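Local structure of G protein alpha subunit (Entamoeba histolytica, 4FID) at residues Pro5-Leu10 and Asp184-Ile189; His65-Gln70 and Glu95-Asp100; Ser73-Thr78 and Pro88-Asp93. The protein binds guanine nucleotides as the alpha subunit of a heterotrimeric G protein and probably hydrolyses GTP while relaying signals across the membrane. All coordinates share one frame; numbering follows the deposited sequence.

Interaction 1: Pro5-Leu10 and Asp184-Ile189; sequences PITVML and DVDCAI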
loop_
_atom_site.group_PDB
_atom_site.type_symbol
_atom_site.label_atom_id
_atom_site.label_comp_id
_atom_site.label_asym_id
_atom_site.label_seq_id
_atom_site.Cartn_x
_atom_site.Cartn_y
_atom_site.Cartn_z
ATOM N N PRO A 5 23.159 -14.214 -1.376
ATOM C CA PRO A 5 22.464 -12.917 -1.385
ATOM C C PRO A 5 21.923 -12.523 -0.013
ATOM O O PRO A 5 21.635 -13.391 0.808
ATOM C CB PRO A 5 21.294 -13.158 -2.343
ATOM C CG PRO A 5 21.019 -14.616 -2.204
ATOM C CD PRO A 5 22.365 -15.263 -2.041
ATOM N N ILE A 6 21.810 -11.222 0.229
ATOM C CA ILE A 6 21.149 -10.721 1.418
ATOM C C ILE A 6 19.636 -10.950 1.285
ATOM O O ILE A 6 19.008 -10.549 0.289
ATOM C CB ILE A 6 21.426 -9.226 1.636
ATOM C CG1 ILE A 6 22.923 -8.980 1.788
ATOM C CG2 ILE A 6 20.664 -8.707 2.862
ATOM C CD1 ILE A 6 23.253 -7.559 2.211
ATOM N N THR A 7 19.061 -11.595 2.294
ATOM C CA THR A 7 17.667 -11.963 2.244
ATOM C C THR A 7 16.771 -11.017 3.043
ATOM O O THR A 7 17.033 -10.696 4.193
ATOM C CB THR A 7 17.493 -13.404 2.701
ATOM O OG1 THR A 7 18.105 -14.255 1.732
ATOM C CG2 THR A 7 16.019 -13.763 2.824
ATOM N N VAL A 8 15.694 -10.589 2.410
ATOM C CA VAL A 8 14.786 -9.638 3.007
ATOM C C VAL A 8 13.384 -10.173 2.867
ATOM O O VAL A 8 12.980 -10.593 1.786
ATOM C CB VAL A 8 14.847 -8.298 2.280
ATOM C CG1 VAL A 8 13.818 -7.355 2.848
ATOM C CG2 VAL A 8 16.250 -7.711 2.379
HETATM N N MSE A 9 12.647 -10.155 3.967
HETATM C CA MSE A 9 11.290 -10.685 4.007
HETATM C C MSE A 9 10.296 -9.564 4.284
HETATM O O MSE A 9 10.439 -8.853 5.281
HETATM C CB MSE A 9 11.195 -11.761 5.085
HETATM C CG MSE A 9 9.814 -12.340 5.247
HETATM SE SE MSE A 9 9.688 -13.849 6.505
HETATM C CE MSE A 9 10.411 -15.307 5.415
ATOM N N LEU A 10 9.311 -9.391 3.399
ATOM C CA LEU A 10 8.254 -8.408 3.624
ATOM C C LEU A 10 7.059 -9.043 4.301
ATOM O O LEU A 10 6.484 -9.998 3.782
ATOM C CB LEU A 10 7.786 -7.779 2.314
ATOM C CG LEU A 10 8.740 -6.798 1.631
ATOM C CD1 LEU A 10 8.051 -6.177 0.446
ATOM C CD2 LEU A 10 9.223 -5.736 2.602
ATOM N N ASP A 184 17.455 -18.480 7.748
ATOM C CA ASP A 184 18.550 -17.536 7.557
ATOM C C ASP A 184 18.082 -16.253 6.871
ATOM O O ASP A 184 18.660 -15.826 5.862
ATOM C CB ASP A 184 19.683 -18.185 6.746
ATOM C CG ASP A 184 20.321 -19.374 7.465
ATOM O OD1 ASP A 184 20.376 -19.365 8.715
ATOM O OD2 ASP A 184 20.778 -20.312 6.771
ATOM N N VAL A 185 17.031 -15.643 7.415
ATOM C CA VAL A 185 16.567 -14.349 6.919
ATOM C C VAL A 185 17.362 -13.232 7.592
ATOM O O VAL A 185 17.425 -13.162 8.814
ATOM C CB VAL A 185 15.055 -14.167 7.151
ATOM C CG1 VAL A 185 14.624 -12.755 6.825
ATOM C CG2 VAL A 185 14.279 -15.163 6.305
ATOM N N ASP A 186 17.977 -12.365 6.799
ATOM C CA ASP A 186 18.856 -11.342 7.365
ATOM C C ASP A 186 18.071 -10.162 7.915
ATOM O O ASP A 186 18.462 -9.552 8.920
ATOM C CB ASP A 186 19.900 -10.889 6.339
ATOM C CG ASP A 186 20.747 -12.050 5.843
ATOM O OD1 ASP A 186 21.239 -12.822 6.697
ATOM O OD2 ASP A 186 20.890 -12.214 4.611
ATOM N N CYS A 187 16.949 -9.872 7.263
ATOM C CA CYS A 187 16.148 -8.714 7.599
ATOM C C CYS A 187 14.657 -8.961 7.376
ATOM O O CYS A 187 14.238 -9.499 6.354
ATOM C CB CYS A 187 16.605 -7.517 6.768
ATOM S SG CYS A 187 15.570 -6.067 6.949
ATOM N N ALA A 188 13.860 -8.565 8.354
ATOM C CA ALA A 188 12.422 -8.654 8.239
ATOM C C ALA A 188 11.863 -7.234 8.182
ATOM O O ALA A 188 12.096 -6.448 9.071
ATOM C CB ALA A 188 11.858 -9.414 9.427
ATOM N N ILE A 189 11.162 -6.893 7.113
ATOM C CA ILE A 189 10.570 -5.573 7.010
ATOM C C ILE A 189 9.050 -5.636 7.226
ATOM O O ILE A 189 8.331 -6.272 6.456
ATOM C CB ILE A 189 10.882 -4.946 5.642
ATOM C CG1 ILE A 189 12.401 -4.853 5.441
ATOM C CG2 ILE A 189 10.225 -3.570 5.512
ATOM C CD1 ILE A 189 12.821 -4.042 4.213
#

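Interaction 2: His65-Gln70 and Glu95-Asp100; sequences HPMKYQ and EALWAD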
loop_
_atom_site.group_PDB
_atom_site.type_symbol
_atom_site.label_atom_id
_atom_site.label_comp_id
_atom_site.label_asym_id
_atom_site.label_seq_id
_atom_site.Cartn_x
_atom_site.Cartn_y
_atom_site.Cartn_z
ATOM N N HIS A 65 -25.445 14.242 -2.225
ATOM C CA HIS A 65 -24.753 15.242 -3.022
ATOM C C HIS A 65 -25.260 15.122 -4.460
ATOM O O HIS A 65 -24.680 14.399 -5.275
ATOM C CB HIS A 65 -23.245 15.010 -3.015
ATOM C CG HIS A 65 -22.649 14.921 -1.648
ATOM N ND1 HIS A 65 -22.540 16.008 -0.816
ATOM C CD2 HIS A 65 -22.110 13.873 -0.982
ATOM C CE1 HIS A 65 -21.969 15.633 0.319
ATOM N NE2 HIS A 65 -21.700 14.346 0.241
ATOM N N PRO A 66 -26.344 15.826 -4.786
ATOM C CA PRO A 66 -26.915 15.653 -6.120
ATOM C C PRO A 66 -25.916 15.853 -7.274
ATOM O O PRO A 66 -24.950 16.627 -7.183
ATOM C CB PRO A 66 -28.033 16.701 -6.153
ATOM C CG PRO A 66 -28.446 16.814 -4.748
ATOM C CD PRO A 66 -27.154 16.735 -3.965
HETATM N N MSE A 67 -26.177 15.130 -8.358
HETATM C CA MSE A 67 -25.371 15.178 -9.561
HETATM C C MSE A 67 -26.006 16.067 -10.622
HETATM O O MSE A 67 -27.222 16.051 -10.812
HETATM C CB MSE A 67 -25.264 13.776 -10.140
HETATM C CG MSE A 67 -24.021 13.003 -9.751
HETATM SE SE MSE A 67 -24.091 11.241 -10.600
HETATM C CE MSE A 67 -24.641 10.254 -9.038
ATOM N N LYS A 68 -25.175 16.835 -11.318
ATOM C CA LYS A 68 -25.620 17.545 -12.504
ATOM C C LYS A 68 -25.607 16.574 -13.672
ATOM O O LYS A 68 -26.603 16.415 -14.375
ATOM C CB LYS A 68 -24.704 18.732 -12.811
ATOM C CG LYS A 68 -25.222 20.071 -12.324
ATOM C CD LYS A 68 -24.120 21.126 -12.351
ATOM C CE LYS A 68 -23.561 21.335 -13.760
ATOM N NZ LYS A 68 -22.203 21.972 -13.745
ATOM N N TYR A 69 -24.470 15.911 -13.861
ATOM C CA TYR A 69 -24.272 15.057 -15.025
ATOM C C TYR A 69 -25.036 13.749 -14.928
ATOM O O TYR A 69 -25.208 13.198 -13.842
ATOM C CB TYR A 69 -22.793 14.766 -15.211
ATOM C CG TYR A 69 -22.507 13.926 -16.415
ATOM C CD1 TYR A 69 -22.536 14.478 -17.693
ATOM C CD2 TYR A 69 -22.200 12.577 -16.283
ATOM C CE1 TYR A 69 -22.275 13.705 -18.813
ATOM C CE2 TYR A 69 -21.936 11.797 -17.397
ATOM C CZ TYR A 69 -21.975 12.368 -18.658
ATOM O OH TYR A 69 -21.719 11.593 -19.760
ATOM N N GLN A 70 -25.481 13.245 -16.073
ATOM C CA GLN A 70 -26.184 11.970 -16.127
ATOM C C GLN A 70 -25.555 11.053 -17.177
ATOM O O GLN A 70 -25.626 11.334 -18.368
ATOM C CB GLN A 70 -27.662 12.195 -16.434
ATOM C CG GLN A 70 -28.403 10.939 -16.872
ATOM C CD GLN A 70 -29.893 11.175 -17.094
ATOM O OE1 GLN A 70 -30.417 12.264 -16.824
ATOM N NE2 GLN A 70 -30.584 10.148 -17.586
ATOM N N GLU A 95 -15.046 11.227 -17.509
ATOM C CA GLU A 95 -14.438 12.562 -17.358
ATOM C C GLU A 95 -15.420 13.607 -16.845
ATOM O O GLU A 95 -15.070 14.440 -16.009
ATOM C CB GLU A 95 -13.868 13.060 -18.671
ATOM C CG GLU A 95 -12.627 12.378 -19.125
ATOM C CD GLU A 95 -12.470 12.502 -20.618
ATOM O OE1 GLU A 95 -13.466 12.870 -21.281
ATOM O OE2 GLU A 95 -11.366 12.227 -21.130
ATOM N N ALA A 96 -16.639 13.576 -17.376
ATOM C CA ALA A 96 -17.720 14.432 -16.891
ATOM C C ALA A 96 -18.071 14.108 -15.439
ATOM O O ALA A 96 -18.193 15.004 -14.612
ATOM C CB ALA A 96 -18.958 14.294 -17.782
ATOM N N LEU A 97 -18.233 12.825 -15.138
ATOM C CA LEU A 97 -18.531 12.408 -13.778
ATOM C C LEU A 97 -17.493 12.931 -12.785
ATOM O O LEU A 97 -17.841 13.520 -11.766
ATOM C CB LEU A 97 -18.649 10.886 -13.687
ATOM C CG LEU A 97 -19.965 10.281 -14.201
ATOM C CD1 LEU A 97 -19.848 8.761 -14.403
ATOM C CD2 LEU A 97 -21.125 10.635 -13.268
ATOM N N TRP A 98 -16.219 12.728 -13.093
ATOM C CA TRP A 98 -15.145 13.097 -12.174
ATOM C C TRP A 98 -15.081 14.618 -11.991
ATOM O O TRP A 98 -14.586 15.107 -10.987
ATOM C CB TRP A 98 -13.818 12.526 -12.678
ATOM C CG TRP A 98 -12.612 12.794 -11.829
ATOM C CD1 TRP A 98 -11.428 13.340 -12.241
ATOM C CD2 TRP A 98 -12.455 12.507 -10.437
ATOM N NE1 TRP A 98 -10.548 13.428 -11.189
ATOM C CE2 TRP A 98 -11.155 12.916 -10.068
ATOM C CE3 TRP A 98 -13.279 11.935 -9.468
ATOM C CZ2 TRP A 98 -10.666 12.770 -8.769
ATOM C CZ3 TRP A 98 -12.791 11.803 -8.178
ATOM C CH2 TRP A 98 -11.501 12.219 -7.843
ATOM N N ALA A 99 -15.601 15.358 -12.961
ATOM C CA ALA A 99 -15.632 16.824 -12.867
ATOM C C ALA A 99 -16.954 17.361 -12.296
ATOM O O ALA A 99 -17.096 18.551 -12.040
ATOM C CB ALA A 99 -15.343 17.446 -14.217
ATOM N N ASP A 100 -17.908 16.470 -12.072
ATOM C CA ASP A 100 -19.207 16.862 -11.563
ATOM C C ASP A 100 -19.128 17.230 -10.083
ATOM O O ASP A 100 -18.465 16.556 -9.306
ATOM C CB ASP A 100 -20.202 15.726 -11.788
ATOM C CG ASP A 100 -21.572 16.051 -11.265
ATOM O OD1 ASP A 100 -22.264 16.872 -11.927
ATOM O OD2 ASP A 100 -21.949 15.492 -10.202
#

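Interaction 3: Ser73-Thr78 and Pro88-Asp93; sequences SKEFTT and PELVGD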
loop_
_atom_site.group_PDB
_atom_site.type_symbol
_atom_site.label_atom_id
_atom_site.label_comp_id
_atom_site.label_asym_id
_atom_site.label_seq_id
_atom_site.Cartn_x
_atom_site.Cartn_y
_atom_site.Cartn_z
ATOM N N SER A 73 -23.628 5.969 -20.983
ATOM C CA SER A 73 -23.072 4.659 -21.317
ATOM C C SER A 73 -23.705 3.432 -20.648
ATOM O O SER A 73 -24.204 3.487 -19.530
ATOM C CB SER A 73 -21.545 4.652 -21.084
ATOM O OG SER A 73 -21.201 4.875 -19.718
ATOM N N LYS A 74 -23.654 2.324 -21.380
ATOM C CA LYS A 74 -24.029 0.998 -20.913
ATOM C C LYS A 74 -23.480 0.701 -19.530
ATOM O O LYS A 74 -24.161 0.097 -18.701
ATOM C CB LYS A 74 -23.461 -0.061 -21.869
ATOM C CG LYS A 74 -23.570 0.266 -23.355
ATOM C CD LYS A 74 -22.670 -0.661 -24.176
ATOM C CE LYS A 74 -22.678 -0.308 -25.675
ATOM N NZ LYS A 74 -21.693 -1.123 -26.472
ATOM N N GLU A 75 -22.237 1.113 -19.293
ATOM C CA GLU A 75 -21.498 0.730 -18.085
ATOM C C GLU A 75 -22.095 1.219 -16.759
ATOM O O GLU A 75 -21.964 0.545 -15.734
ATOM C CB GLU A 75 -20.028 1.140 -18.192
ATOM C CG GLU A 75 -19.173 0.158 -18.997
ATOM C CD GLU A 75 -19.189 0.417 -20.515
ATOM O OE1 GLU A 75 -18.583 -0.399 -21.250
ATOM O OE2 GLU A 75 -19.797 1.425 -20.958
ATOM N N PHE A 76 -22.758 2.376 -16.785
ATOM C CA PHE A 76 -23.331 2.952 -15.573
ATOM C C PHE A 76 -24.858 2.848 -15.517
ATOM O O PHE A 76 -25.518 3.687 -14.908
ATOM C CB PHE A 76 -22.876 4.407 -15.399
ATOM C CG PHE A 76 -21.391 4.562 -15.324
ATOM C CD1 PHE A 76 -20.675 3.984 -14.291
ATOM C CD2 PHE A 76 -20.702 5.265 -16.295
ATOM C CE1 PHE A 76 -19.296 4.106 -14.229
ATOM C CE2 PHE A 76 -19.328 5.394 -16.237
ATOM C CZ PHE A 76 -18.625 4.814 -15.199
ATOM N N THR A 77 -25.408 1.813 -16.148
ATOM C CA THR A 77 -26.834 1.500 -16.052
ATOM C C THR A 77 -27.035 0.073 -15.525
ATOM O O THR A 77 -28.132 -0.480 -15.602
ATOM C CB THR A 77 -27.519 1.607 -17.418
ATOM O OG1 THR A 77 -27.119 0.500 -18.234
ATOM C CG2 THR A 77 -27.155 2.927 -18.108
ATOM N N THR A 78 -25.971 -0.505 -14.971
ATOM C CA THR A 78 -25.938 -1.925 -14.629
ATOM C C THR A 78 -24.996 -2.244 -13.448
ATOM O O THR A 78 -24.055 -1.490 -13.153
ATOM C CB THR A 78 -25.516 -2.759 -15.871
ATOM O OG1 THR A 78 -25.143 -4.084 -15.475
ATOM C CG2 THR A 78 -24.328 -2.110 -16.569
ATOM N N PRO A 88 -18.183 3.175 -26.436
ATOM C CA PRO A 88 -17.533 4.410 -26.894
ATOM C C PRO A 88 -17.739 5.591 -25.950
ATOM O O PRO A 88 -16.870 6.463 -25.851
ATOM C CB PRO A 88 -18.194 4.680 -28.257
ATOM C CG PRO A 88 -19.394 3.771 -28.314
ATOM C CD PRO A 88 -19.082 2.598 -27.448
ATOM N N GLU A 89 -18.869 5.602 -25.252
ATOM C CA GLU A 89 -19.213 6.705 -24.357
ATOM C C GLU A 89 -18.650 6.577 -22.933
ATOM O O GLU A 89 -18.781 7.498 -22.124
ATOM C CB GLU A 89 -20.726 6.854 -24.305
ATOM C CG GLU A 89 -21.440 5.562 -24.610
ATOM C CD GLU A 89 -22.343 5.693 -25.802
ATOM O OE1 GLU A 89 -23.560 5.878 -25.588
ATOM O OE2 GLU A 89 -21.837 5.624 -26.946
ATOM N N LEU A 90 -18.018 5.448 -22.633
ATOM C CA LEU A 90 -17.477 5.247 -21.301
ATOM C C LEU A 90 -16.469 6.339 -20.967
ATOM O O LEU A 90 -16.642 7.064 -19.995
ATOM C CB LEU A 90 -16.872 3.850 -21.147
ATOM C CG LEU A 90 -16.424 3.409 -19.752
ATOM C CD1 LEU A 90 -14.983 3.846 -19.483
ATOM C CD2 LEU A 90 -17.360 3.945 -18.685
ATOM N N VAL A 91 -15.426 6.471 -21.774
ATOM C CA VAL A 91 -14.432 7.516 -21.545
ATOM C C VAL A 91 -15.079 8.867 -21.220
ATOM O O VAL A 91 -14.733 9.522 -20.237
ATOM C CB VAL A 91 -13.536 7.707 -22.763
ATOM C CG1 VAL A 91 -12.416 8.658 -22.427
ATOM C CG2 VAL A 91 -12.987 6.380 -23.209
ATOM N N GLY A 92 -16.023 9.275 -22.058
ATOM C CA GLY A 92 -16.558 10.606 -21.981
ATOM C C GLY A 92 -17.231 10.870 -20.663
ATOM O O GLY A 92 -17.034 11.917 -20.059
ATOM N N ASP A 93 -18.039 9.930 -20.196
ATOM C CA ASP A 93 -18.776 10.219 -18.978
ATOM C C ASP A 93 -18.009 9.930 -17.693
ATOM O O ASP A 93 -18.350 10.456 -16.639
ATOM C CB ASP A 93 -20.221 9.685 -19.006
ATOM C CG ASP A 93 -20.300 8.209 -19.155
ATOM O OD1 ASP A 93 -19.225 7.586 -19.316
ATOM O OD2 ASP A 93 -21.435 7.685 -19.071
#

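Interaction 1: Pro5-Leu10 and Asp184-Ile189
Asp-186 reaches across to the start of strand 6-12, and its side chain can be traced atom by atom. CB lies 3.6 Å from Thr-7 O and loosely near Ile-6 CG2, the Ile-6 and Asp-186 side chains crossing at about a right angle. A chi1 of -58° sets CG anti to the carbonyl carbon, 4.0 Å from Thr-7 N. One carboxylate branch ends on segment 5-10: OD2 accepts Thr-7 N at 3.0 Å in a nearly straight bond, N-H...O 173°. The amide meets OD2 on its anti side, somewhat out of the carboxylate plane, and Ile-6 CA is also close to this oxygen. The other branch, OD1, has a long, weak ion pair with Lys-335.

Beyond this side-chain bridge the backbones pair as parallel strands. Cys-187 N bonds to Thr-7 O, Met-9 N bonds to Cys-187 O at 2.9 Å, and Ile-189 N bonds to Met-9 O at 2.8 Å. The alternation of partners puts Val-8, Leu-10, Cys-187 and Ile-189 on one face of the sheet and Met-9 and Ala-188 on the other. These are neighbouring central strands of the Ras-like domain. Strand 6-12 leads into the P-loop, whose Lys-18 binds GDP and lies beside Leu-10, and strand 162-167 flanks it on its other edge.

On the first face, Leu-10 and Ile-189 lie side by side and point the same way, with Leu-10 CD2 3.6 Å from Ile-189 CB. Val-8 CG1 touches the tip of Ile-189, 3.7 Å from its CD1. On the second, Met-9 crosses Val-185 at about a right angle: Met-9 CB meets Val-185 CG1 at 4.0 Å, while the selenomethionine chain, bent at chi3, brings its CE to Val-185 CG2.

Interaction 2: His65-Gln70 and Glu95-Asp100
Ala-96 of helix 90-99 puts its methyl group squarely over the ring of Tyr-69. CB lies 3.5 Å from the centroid of that ring and only 10° off the ring normal, which meets the definition of a CH-pi contact. Leu-97, one residue further along helix 90-99, approaches the same ring differently. It crosses Tyr-69 at about a right angle, and its CD2 sits at the ring edge, near the plane, 3.7 Å from Tyr-69 CD2. Face and edge of one aromatic group are thus taken by consecutive helical residues. CG of Tyr-69 stands anti to the backbone N (chi1 -178°), 3.8 Å from Ala-96 CB.

The same Leu-97 methyl also meets Met-67, a selenomethionine, at 4.0 Å from CD2 to SE, the two side chains crossing obliquely. Met-67 in turn leans on Ile-57 of helix 42-62 and Ile-103 of helix 101-108, so that the loop following helix 42-62 is laid against several helices of the all-helical domain.

Asp-100 is the N-cap of helix 101-108, and its two carboxylate oxygens divide the work. OD2 accepts Gly-102 N of that helix, whereas OD1 faces the loop and accepts two successive amides, Lys-68 N at 3.0 Å and Tyr-69 N at 3.1 Å. Three backbone N-H groups together grip this buried carboxylate, which would favour its charged form. The two donors to OD1 come in differently: Lys-68 N arrives on the syn side, fairly near the carboxylate plane, while Tyr-69 N stands above that plane, 57° out of it, although its own N-H...O line is fairly straight. Alongside, Met-67 CG lies 3.3 Å from Asp-100 OD2, and the two side chains cross at about a right angle.

Interaction 3: Ser73-Thr78 and Pro88-Asp93
The Phe-76 ring and the Asp-93 carboxylate slide past each other in opposite directions, with their planes 64° apart. Asp-93 OD1 lies in the plane of the ring at its edge, 3.8 Å from Phe-76 CE2. Leu-90 CD2 comes obliquely to the ring, 3.5 Å from Phe-76 CE2, and the two side chains cross at about a right angle. Val-50, Met-53 and Ile-57 of helix 42-62 also pack on this ring, as do Val-94 and Leu-97 of helix 90-99, so that it touches both helices in the all-helical domain.

The polar part of the contact centres on Asp-93 OD2. Ser-73 OG donates to Asp-93 OD2 at 2.9 Å, and OD2 accepts with its syn lone pair, on the side of the other carboxylate oxygen. A chi1 of 63° places OG between the backbone N and the carbonyl carbon, where it and Ser-73 N both reach OD2. The bond from Ser-73 N to OD2 is weak, at 3.4 Å, and Lys-72 N contributes another weak one. Beside the hydroxyl bond, Ser-73 CB packs on Glu-89 CG at 3.6 Å.

Glu-75 crosses Leu-90 at about a right angle, its OE2 hydrogen-bonding Ser-87 OG while lying against Leu-90 CB.

One hydroxyl and two weaker amide donors thus gather on OD2, which would help stabilise negative charge on that oxygen.

In the fold
Interaction 1 belongs to the sheet of the Ras-like domain, whereas interactions 2 and 3 lie in the all-helical domain, on the opposite side of the chain's centre and about 48 and 47 Å from it, centre to centre. The first is a buried strand pairing held mainly by regular backbone bonds. The other two set successive parts of one loop on helix 90-99, and rely on aspartate carboxylates accepting loop donors, with aromatic rings packed nearby. Of these, interaction 3 is the more buried and interaction 2 the more open to the surface. Their centres are about 13 Å apart, and Leu-97 of interaction 2 packs on Phe-76 of interaction 3.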